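PDB 6PNR: alpha-glucosidase from [Eubacterium] rectale, which probably hydrolyses alpha-linked sulfoquinovosides, releasing the sulfonated sugar sulfoquinovose found in plant sulfolipids, as a family 31 glycoside hydrolase. Local coordinates for residues 580-594 and 611-623. Sequence-based numbering, arbitrary orientation.
Sequences YESDAKAYDIQYEYL and EWDVYLPQDEWVH. With SO4 (sulfate ion), chain D; SO4 (sulfate ion), chain G.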
loop_
_atom_site.group_PDB
_atom_site.type_symbol
_atom_site.label_atom_id
_atom_site.label_comp_id
_atom_site.label_asym_id
_atom_site.label_seq_id
_atom_site.Cartn_x
_atom_site.Cartn_y
_atom_site.Cartn_z
ATOM N N TYR A 580 -21.345 27.839 -16.537
ATOM C CA TYR A 580 -20.417 28.321 -17.558
ATOM C C TYR A 580 -19.864 27.106 -18.292
ATOM O O TYR A 580 -18.699 26.740 -18.130
ATOM C CB TYR A 580 -19.318 29.174 -16.928
ATOM C CG TYR A 580 -19.900 30.306 -16.121
ATOM C CD1 TYR A 580 -20.330 31.476 -16.746
ATOM C CD2 TYR A 580 -20.060 30.199 -14.743
ATOM C CE1 TYR A 580 -20.871 32.513 -16.020
ATOM C CE2 TYR A 580 -20.608 31.238 -14.003
ATOM C CZ TYR A 580 -21.015 32.393 -14.651
ATOM O OH TYR A 580 -21.571 33.430 -13.934
ATOM N N GLU A 581 -20.712 26.475 -19.109
ATOM C CA GLU A 581 -20.342 25.184 -19.684
ATOM C C GLU A 581 -19.256 25.286 -20.745
ATOM O O GLU A 581 -18.647 24.264 -21.077
ATOM C CB GLU A 581 -21.560 24.492 -20.282
ATOM C CG GLU A 581 -22.661 24.254 -19.289
ATOM C CD GLU A 581 -23.671 23.257 -19.788
ATOM O OE1 GLU A 581 -23.493 22.783 -20.926
ATOM O OE2 GLU A 581 -24.634 22.945 -19.049
ATOM N N SER A 582 -19.011 26.473 -21.295
ATOM C CA SER A 582 -17.979 26.652 -22.311
ATOM C C SER A 582 -16.621 27.000 -21.718
ATOM O O SER A 582 -15.647 27.124 -22.468
ATOM C CB SER A 582 -18.388 27.751 -23.301
ATOM O OG SER A 582 -19.652 27.461 -23.868
ATOM N N ASP A 583 -16.540 27.174 -20.400
ATOM C CA ASP A 583 -15.312 27.611 -19.743
ATOM C C ASP A 583 -14.471 26.375 -19.440
ATOM O O ASP A 583 -14.843 25.557 -18.593
ATOM C CB ASP A 583 -15.644 28.401 -18.480
ATOM C CG ASP A 583 -14.437 29.094 -17.886
ATOM O OD1 ASP A 583 -13.331 28.514 -17.929
ATOM O OD2 ASP A 583 -14.597 30.219 -17.367
ATOM N N ALA A 584 -13.341 26.236 -20.139
ATOM C CA ALA A 584 -12.527 25.032 -20.007
ATOM C C ALA A 584 -11.949 24.894 -18.605
ATOM O O ALA A 584 -11.862 23.778 -18.071
ATOM C CB ALA A 584 -11.406 25.035 -21.044
ATOM N N LYS A 585 -11.536 26.013 -17.997
ATOM C CA LYS A 585 -10.971 25.953 -16.652
ATOM C C LYS A 585 -12.017 25.545 -15.622
ATOM O O LYS A 585 -11.674 24.943 -14.602
ATOM C CB LYS A 585 -10.355 27.302 -16.268
ATOM C CG LYS A 585 -9.120 27.678 -17.076
ATOM C CD LYS A 585 -8.541 29.006 -16.607
ATOM C CE LYS A 585 -7.387 29.458 -17.499
ATOM N NZ LYS A 585 -6.773 30.734 -17.021
ATOM N N ALA A 586 -13.292 25.855 -15.875
ATOM C CA ALA A 586 -14.351 25.507 -14.934
ATOM C C ALA A 586 -14.429 24.007 -14.662
ATOM O O ALA A 586 -14.914 23.606 -13.600
ATOM C CB ALA A 586 -15.693 26.010 -15.451
ATOM N N TYR A 587 -13.951 23.169 -15.579
ATOM C CA TYR A 587 -13.995 21.730 -15.361
ATOM C C TYR A 587 -12.865 21.216 -14.476
ATOM O O TYR A 587 -12.914 20.054 -14.060
ATOM C CB TYR A 587 -13.991 21.002 -16.710
ATOM C CG TYR A 587 -15.285 21.235 -17.463
ATOM C CD1 TYR A 587 -16.367 20.380 -17.316
ATOM C CD2 TYR A 587 -15.431 22.346 -18.281
ATOM C CE1 TYR A 587 -17.562 20.624 -17.996
ATOM C CE2 TYR A 587 -16.599 22.595 -18.953
ATOM C CZ TYR A 587 -17.664 21.738 -18.811
ATOM O OH TYR A 587 -18.822 22.025 -19.502
ATOM N N ASP A 588 -11.861 22.038 -14.172
ATOM C CA ASP A 588 -10.717 21.602 -13.375
ATOM C C ASP A 588 -10.724 22.161 -11.965
ATOM O O ASP A 588 -9.810 21.863 -11.187
ATOM C CB ASP A 588 -9.406 22.002 -14.054
ATOM C CG ASP A 588 -9.192 21.290 -15.369
ATOM O OD1 ASP A 588 -9.490 20.073 -15.448
ATOM O OD2 ASP A 588 -8.727 21.952 -16.322
ATOM N N ILE A 589 -11.711 22.972 -11.618
ATOM C CA ILE A 589 -11.713 23.711 -10.366
ATOM C C ILE A 589 -12.589 22.975 -9.362
ATOM O O ILE A 589 -13.762 22.698 -9.635
ATOM C CB ILE A 589 -12.205 25.148 -10.586
ATOM C CG1 ILE A 589 -11.120 25.950 -11.329
ATOM C CG2 ILE A 589 -12.601 25.782 -9.256
ATOM C CD1 ILE A 589 -11.613 27.240 -11.926
ATOM N N GLN A 590 -12.032 22.663 -8.193
ATOM C CA GLN A 590 -12.820 21.966 -7.188
ATOM C C GLN A 590 -12.788 22.622 -5.812
ATOM O O GLN A 590 -13.393 22.080 -4.879
ATOM C CB GLN A 590 -12.381 20.491 -7.086
ATOM C CG GLN A 590 -11.006 20.267 -6.474
ATOM C CD GLN A 590 -10.679 18.793 -6.276
ATOM O OE1 GLN A 590 -10.787 17.985 -7.199
ATOM N NE2 GLN A 590 -10.284 18.434 -5.056
ATOM N N TYR A 591 -12.123 23.771 -5.652
ATOM C CA TYR A 591 -12.151 24.501 -4.387
ATOM C C TYR A 591 -12.799 25.880 -4.529
ATOM O O TYR A 591 -12.679 26.721 -3.626
ATOM C CB TYR A 591 -10.735 24.592 -3.797
ATOM C CG TYR A 591 -10.132 23.216 -3.517
ATOM C CD1 TYR A 591 -10.756 22.323 -2.657
ATOM C CD2 TYR A 591 -8.956 22.812 -4.126
ATOM C CE1 TYR A 591 -10.212 21.062 -2.405
ATOM C CE2 TYR A 591 -8.399 21.566 -3.873
ATOM C CZ TYR A 591 -9.026 20.701 -3.014
ATOM O OH TYR A 591 -8.485 19.455 -2.797
ATOM N N GLU A 592 -13.490 26.127 -5.632
ATOM C CA GLU A 592 -14.481 27.191 -5.723
ATOM C C GLU A 592 -15.825 26.560 -6.066
ATOM O O GLU A 592 -15.879 25.506 -6.705
ATOM C CB GLU A 592 -14.122 28.238 -6.802
ATOM C CG GLU A 592 -12.640 28.604 -6.846
ATOM C CD GLU A 592 -12.344 29.703 -7.847
ATOM O OE1 GLU A 592 -13.156 29.890 -8.778
ATOM O OE2 GLU A 592 -11.303 30.377 -7.700
ATOM N N TYR A 593 -16.906 27.212 -5.649
ATOM C CA TYR A 593 -18.246 26.772 -6.017
ATOM C C TYR A 593 -19.148 27.975 -6.253
ATOM O O TYR A 593 -18.924 29.055 -5.700
ATOM C CB TYR A 593 -18.874 25.852 -4.943
ATOM C CG TYR A 593 -19.061 26.462 -3.562
ATOM C CD1 TYR A 593 -18.049 26.389 -2.598
ATOM C CD2 TYR A 593 -20.255 27.075 -3.205
ATOM C CE1 TYR A 593 -18.230 26.932 -1.317
ATOM C CE2 TYR A 593 -20.441 27.623 -1.941
ATOM C CZ TYR A 593 -19.432 27.547 -0.999
ATOM O OH TYR A 593 -19.633 28.094 0.256
ATOM N N LEU A 594 -20.165 27.780 -7.102
ATOM C CA LEU A 594 -21.240 28.756 -7.234
ATOM C C LEU A 594 -22.264 28.483 -6.140
ATOM O O LEU A 594 -22.757 27.356 -6.019
ATOM C CB LEU A 594 -21.890 28.689 -8.624
ATOM C CG LEU A 594 -20.918 28.841 -9.803
ATOM C CD1 LEU A 594 -21.593 28.654 -11.177
ATOM C CD2 LEU A 594 -20.210 30.186 -9.726
ATOM N N GLU A 611 -4.431 37.341 1.469
ATOM C CA GLU A 611 -5.022 37.525 0.157
ATOM C C GLU A 611 -5.283 36.142 -0.421
ATOM O O GLU A 611 -4.803 35.136 0.101
ATOM C CB GLU A 611 -4.117 38.370 -0.748
ATOM C CG GLU A 611 -2.914 37.630 -1.284
ATOM C CD GLU A 611 -1.864 38.559 -1.871
ATOM O OE1 GLU A 611 -1.867 39.755 -1.514
ATOM O OE2 GLU A 611 -1.035 38.092 -2.685
ATOM N N TRP A 612 -6.070 36.084 -1.493
ATOM C CA TRP A 612 -6.452 34.791 -2.053
ATOM C C TRP A 612 -6.591 34.917 -3.564
ATOM O O TRP A 612 -7.175 35.889 -4.049
ATOM C CB TRP A 612 -7.759 34.279 -1.419
ATOM C CG TRP A 612 -8.030 32.806 -1.674
ATOM C CD1 TRP A 612 -9.030 32.270 -2.444
ATOM C CD2 TRP A 612 -7.287 31.692 -1.154
ATOM N NE1 TRP A 612 -8.948 30.893 -2.439
ATOM C CE2 TRP A 612 -7.891 30.514 -1.653
ATOM C CE3 TRP A 612 -6.177 31.575 -0.307
ATOM C CZ2 TRP A 612 -7.416 29.237 -1.338
ATOM C CZ3 TRP A 612 -5.701 30.308 0.003
ATOM C CH2 TRP A 612 -6.319 29.155 -0.514
ATOM N N ASP A 613 -6.020 33.955 -4.296
ATOM C CA ASP A 613 -6.157 33.898 -5.748
ATOM C C ASP A 613 -7.498 33.275 -6.111
ATOM O O ASP A 613 -7.872 32.236 -5.562
ATOM C CB ASP A 613 -5.026 33.072 -6.372
ATOM C CG ASP A 613 -3.653 33.704 -6.181
ATOM O OD1 ASP A 613 -3.561 34.952 -6.118
ATOM O OD2 ASP A 613 -2.659 32.947 -6.100
ATOM N N VAL A 614 -8.214 33.897 -7.046
ATOM C CA VAL A 614 -9.543 33.447 -7.449
ATOM C C VAL A 614 -9.593 33.389 -8.966
ATOM O O VAL A 614 -9.092 34.293 -9.643
ATOM C CB VAL A 614 -10.643 34.393 -6.917
ATOM C CG1 VAL A 614 -12.034 33.923 -7.348
ATOM C CG2 VAL A 614 -10.547 34.545 -5.397
ATOM N N TYR A 615 -10.195 32.337 -9.505
ATOM C CA TYR A 615 -10.560 32.317 -10.912
ATOM C C TYR A 615 -12.049 32.610 -11.040
ATOM O O TYR A 615 -12.879 31.864 -10.511
ATOM C CB TYR A 615 -10.233 30.984 -11.584
ATOM C CG TYR A 615 -10.790 30.960 -12.994
ATOM C CD1 TYR A 615 -10.088 31.546 -14.041
ATOM C CD2 TYR A 615 -12.035 30.399 -13.272
ATOM C CE1 TYR A 615 -10.595 31.557 -15.331
ATOM C CE2 TYR A 615 -12.555 30.407 -14.564
ATOM C CZ TYR A 615 -11.823 30.987 -15.587
ATOM O OH TYR A 615 -12.315 31.007 -16.873
ATOM N N LEU A 616 -12.388 33.684 -11.763
ATOM C CA LEU A 616 -13.780 33.997 -12.062
ATOM C C LEU A 616 -14.095 33.664 -13.514
ATOM O O LEU A 616 -13.334 34.051 -14.410
ATOM C CB LEU A 616 -14.081 35.478 -11.804
ATOM C CG LEU A 616 -14.035 35.992 -10.373
ATOM C CD1 LEU A 616 -14.309 37.485 -10.362
ATOM C CD2 LEU A 616 -15.044 35.250 -9.515
ATOM N N PRO A 617 -15.182 32.948 -13.786
ATOM C CA PRO A 617 -15.646 32.809 -15.172
ATOM C C PRO A 617 -16.049 34.161 -15.742
ATOM O O PRO A 617 -16.299 35.118 -15.008
ATOM C CB PRO A 617 -16.860 31.876 -15.055
ATOM C CG PRO A 617 -16.695 31.187 -13.714
ATOM C CD PRO A 617 -16.004 32.178 -12.836
ATOM N N GLN A 618 -16.121 34.226 -17.076
ATOM C CA GLN A 618 -16.500 35.449 -17.783
ATOM C C GLN A 618 -17.924 35.875 -17.453
ATOM O O GLN A 618 -18.884 35.223 -17.875
ATOM C CB GLN A 618 -16.366 35.268 -19.302
ATOM C CG GLN A 618 -14.943 35.072 -19.792
ATOM C CD GLN A 618 -14.089 36.322 -19.643
ATOM O OE1 GLN A 618 -14.521 37.430 -19.983
ATOM N NE2 GLN A 618 -12.872 36.150 -19.128
ATOM N N ASP A 619 -18.066 36.976 -16.727
ATOM C CA ASP A 619 -19.367 37.481 -16.297
ATOM C C ASP A 619 -19.108 38.802 -15.594
ATOM O O ASP A 619 -17.955 39.190 -15.382
ATOM C CB ASP A 619 -20.085 36.484 -15.383
ATOM C CG ASP A 619 -21.590 36.581 -15.480
ATOM O OD1 ASP A 619 -22.095 37.686 -15.760
ATOM O OD2 ASP A 619 -22.263 35.549 -15.279
ATOM N N GLU A 620 -20.184 39.489 -15.220
ATOM C CA GLU A 620 -20.080 40.750 -14.489
ATOM C C GLU A 620 -20.161 40.463 -12.994
ATOM O O GLU A 620 -21.243 40.215 -12.459
ATOM C CB GLU A 620 -21.172 41.714 -14.936
ATOM C CG GLU A 620 -20.951 42.205 -16.340
ATOM C CD GLU A 620 -19.623 42.921 -16.468
ATOM O OE1 GLU A 620 -19.533 44.080 -15.996
ATOM O OE2 GLU A 620 -18.666 42.318 -17.012
ATOM N N TRP A 621 -19.018 40.532 -12.311
ATOM C CA TRP A 621 -18.906 40.131 -10.916
ATOM C C TRP A 621 -18.617 41.330 -10.027
ATOM O O TRP A 621 -17.934 42.277 -10.429
ATOM C CB TRP A 621 -17.795 39.101 -10.719
ATOM C CG TRP A 621 -17.996 37.787 -11.392
ATOM C CD1 TRP A 621 -17.357 37.335 -12.514
ATOM C CD2 TRP A 621 -18.861 36.721 -10.967
ATOM N NE1 TRP A 621 -17.780 36.065 -12.819
ATOM C CE2 TRP A 621 -18.700 35.663 -11.884
ATOM C CE3 TRP A 621 -19.754 36.561 -9.899
ATOM C CZ2 TRP A 621 -19.409 34.457 -11.776
ATOM C CZ3 TRP A 621 -20.470 35.366 -9.801
ATOM C CH2 TRP A 621 -20.283 34.327 -10.728
ATOM N N VAL A 622 -19.140 41.273 -8.804
ATOM C CA VAL A 622 -18.899 42.277 -7.775
ATOM C C VAL A 622 -18.347 41.564 -6.547
ATOM O O VAL A 622 -19.003 40.669 -6.006
ATOM C CB VAL A 622 -20.175 43.052 -7.403
ATOM C CG1 VAL A 622 -19.844 44.130 -6.368
ATOM C CG2 VAL A 622 -20.836 43.664 -8.652
ATOM N N HIS A 623 -17.148 41.953 -6.112
ATOM C CA HIS A 623 -16.593 41.436 -4.863
ATOM C C HIS A 623 -17.450 41.892 -3.687
ATOM O O HIS A 623 -17.730 43.086 -3.536
ATOM C CB HIS A 623 -15.151 41.905 -4.690
ATOM C CG HIS A 623 -14.476 41.353 -3.476
ATOM N ND1 HIS A 623 -14.047 42.149 -2.438
ATOM C CD2 HIS A 623 -14.149 40.082 -3.137
ATOM C CE1 HIS A 623 -13.484 41.394 -1.509
ATOM N NE2 HIS A 623 -13.534 40.135 -1.908
HETATM S S SO4 D . -8.775 24.490 -7.713
HETATM O O1 SO4 D . -9.280 23.162 -8.087
HETATM O O2 SO4 D . -8.288 25.174 -8.923
HETATM O O3 SO4 D . -7.648 24.354 -6.779
HETATM O O4 SO4 D . -9.849 25.293 -7.097
HETATM S S SO4 G . -0.514 36.367 1.631
HETATM O O1 SO4 G . -0.380 36.506 0.179
HETATM O O2 SO4 G . 0.204 35.155 2.050
HETATM O O3 SO4 G . -1.921 36.231 1.991
HETATM O O4 SO4 G . 0.021 37.563 2.290
HETATM O O HOH W 1 -10.761 28.467 -2.658
#
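Tyr-615 swings its ring out of strand 611-616 on a chi1 of 173°, which sets CG opposite the backbone N, and reaches Asp-583, whose CG is likewise anti to its own N (chi1 -170°); the two side chains meet from opposite directions. The phenol OH of Tyr-615 donates a very short hydrogen bond of 2.5 Å to Asp-583 OD2; the carboxylate lies at the ring's edge, its plane turned 82° from that of the ring. Lys-585 lays its CB over one face of this ring in a CH-pi contact, while Ile-589 CD1 packs 3.5 Å from Tyr-615 CD2.

A second tyrosine reaches across from the other segment. Tyr-580 receives Pro-617 CB over one face, 3.7 Å from the ring centroid, and its OH gives a hydrogen bond of 2.6 Å to Asp-619 OD2 on the anti side. Trp-621 CZ2 approaches the same hydroxyl, and a bond from Trp-621 NE1 to Pro-617 O, 2.8 Å and nearly in the indole plane, closes across the loop that joins strands 611-616 and 621-623.

The buried Glu-592 extends its carboxylate to the backbone of Tyr-615: OE2 accepts from Tyr-615 N at 2.9 Å through its syn lone pair, and OE1 lies 2.6 Å from Tyr-615 O, so the acid is probably protonated. A water bridges the two segments, donating to Tyr-591 O and accepting from Trp-612 NE1.

Within the family 31 C-terminal domain, the loop leading into strand 593-595 thus packs against strand 611-616 and the loop that follows it: strand 611-616 pairs with 633-638, Leu-600 of strand 599-601 touches Glu-592 and Pro-617, and Tyr-591 and Tyr-593 rest on helix 469-481.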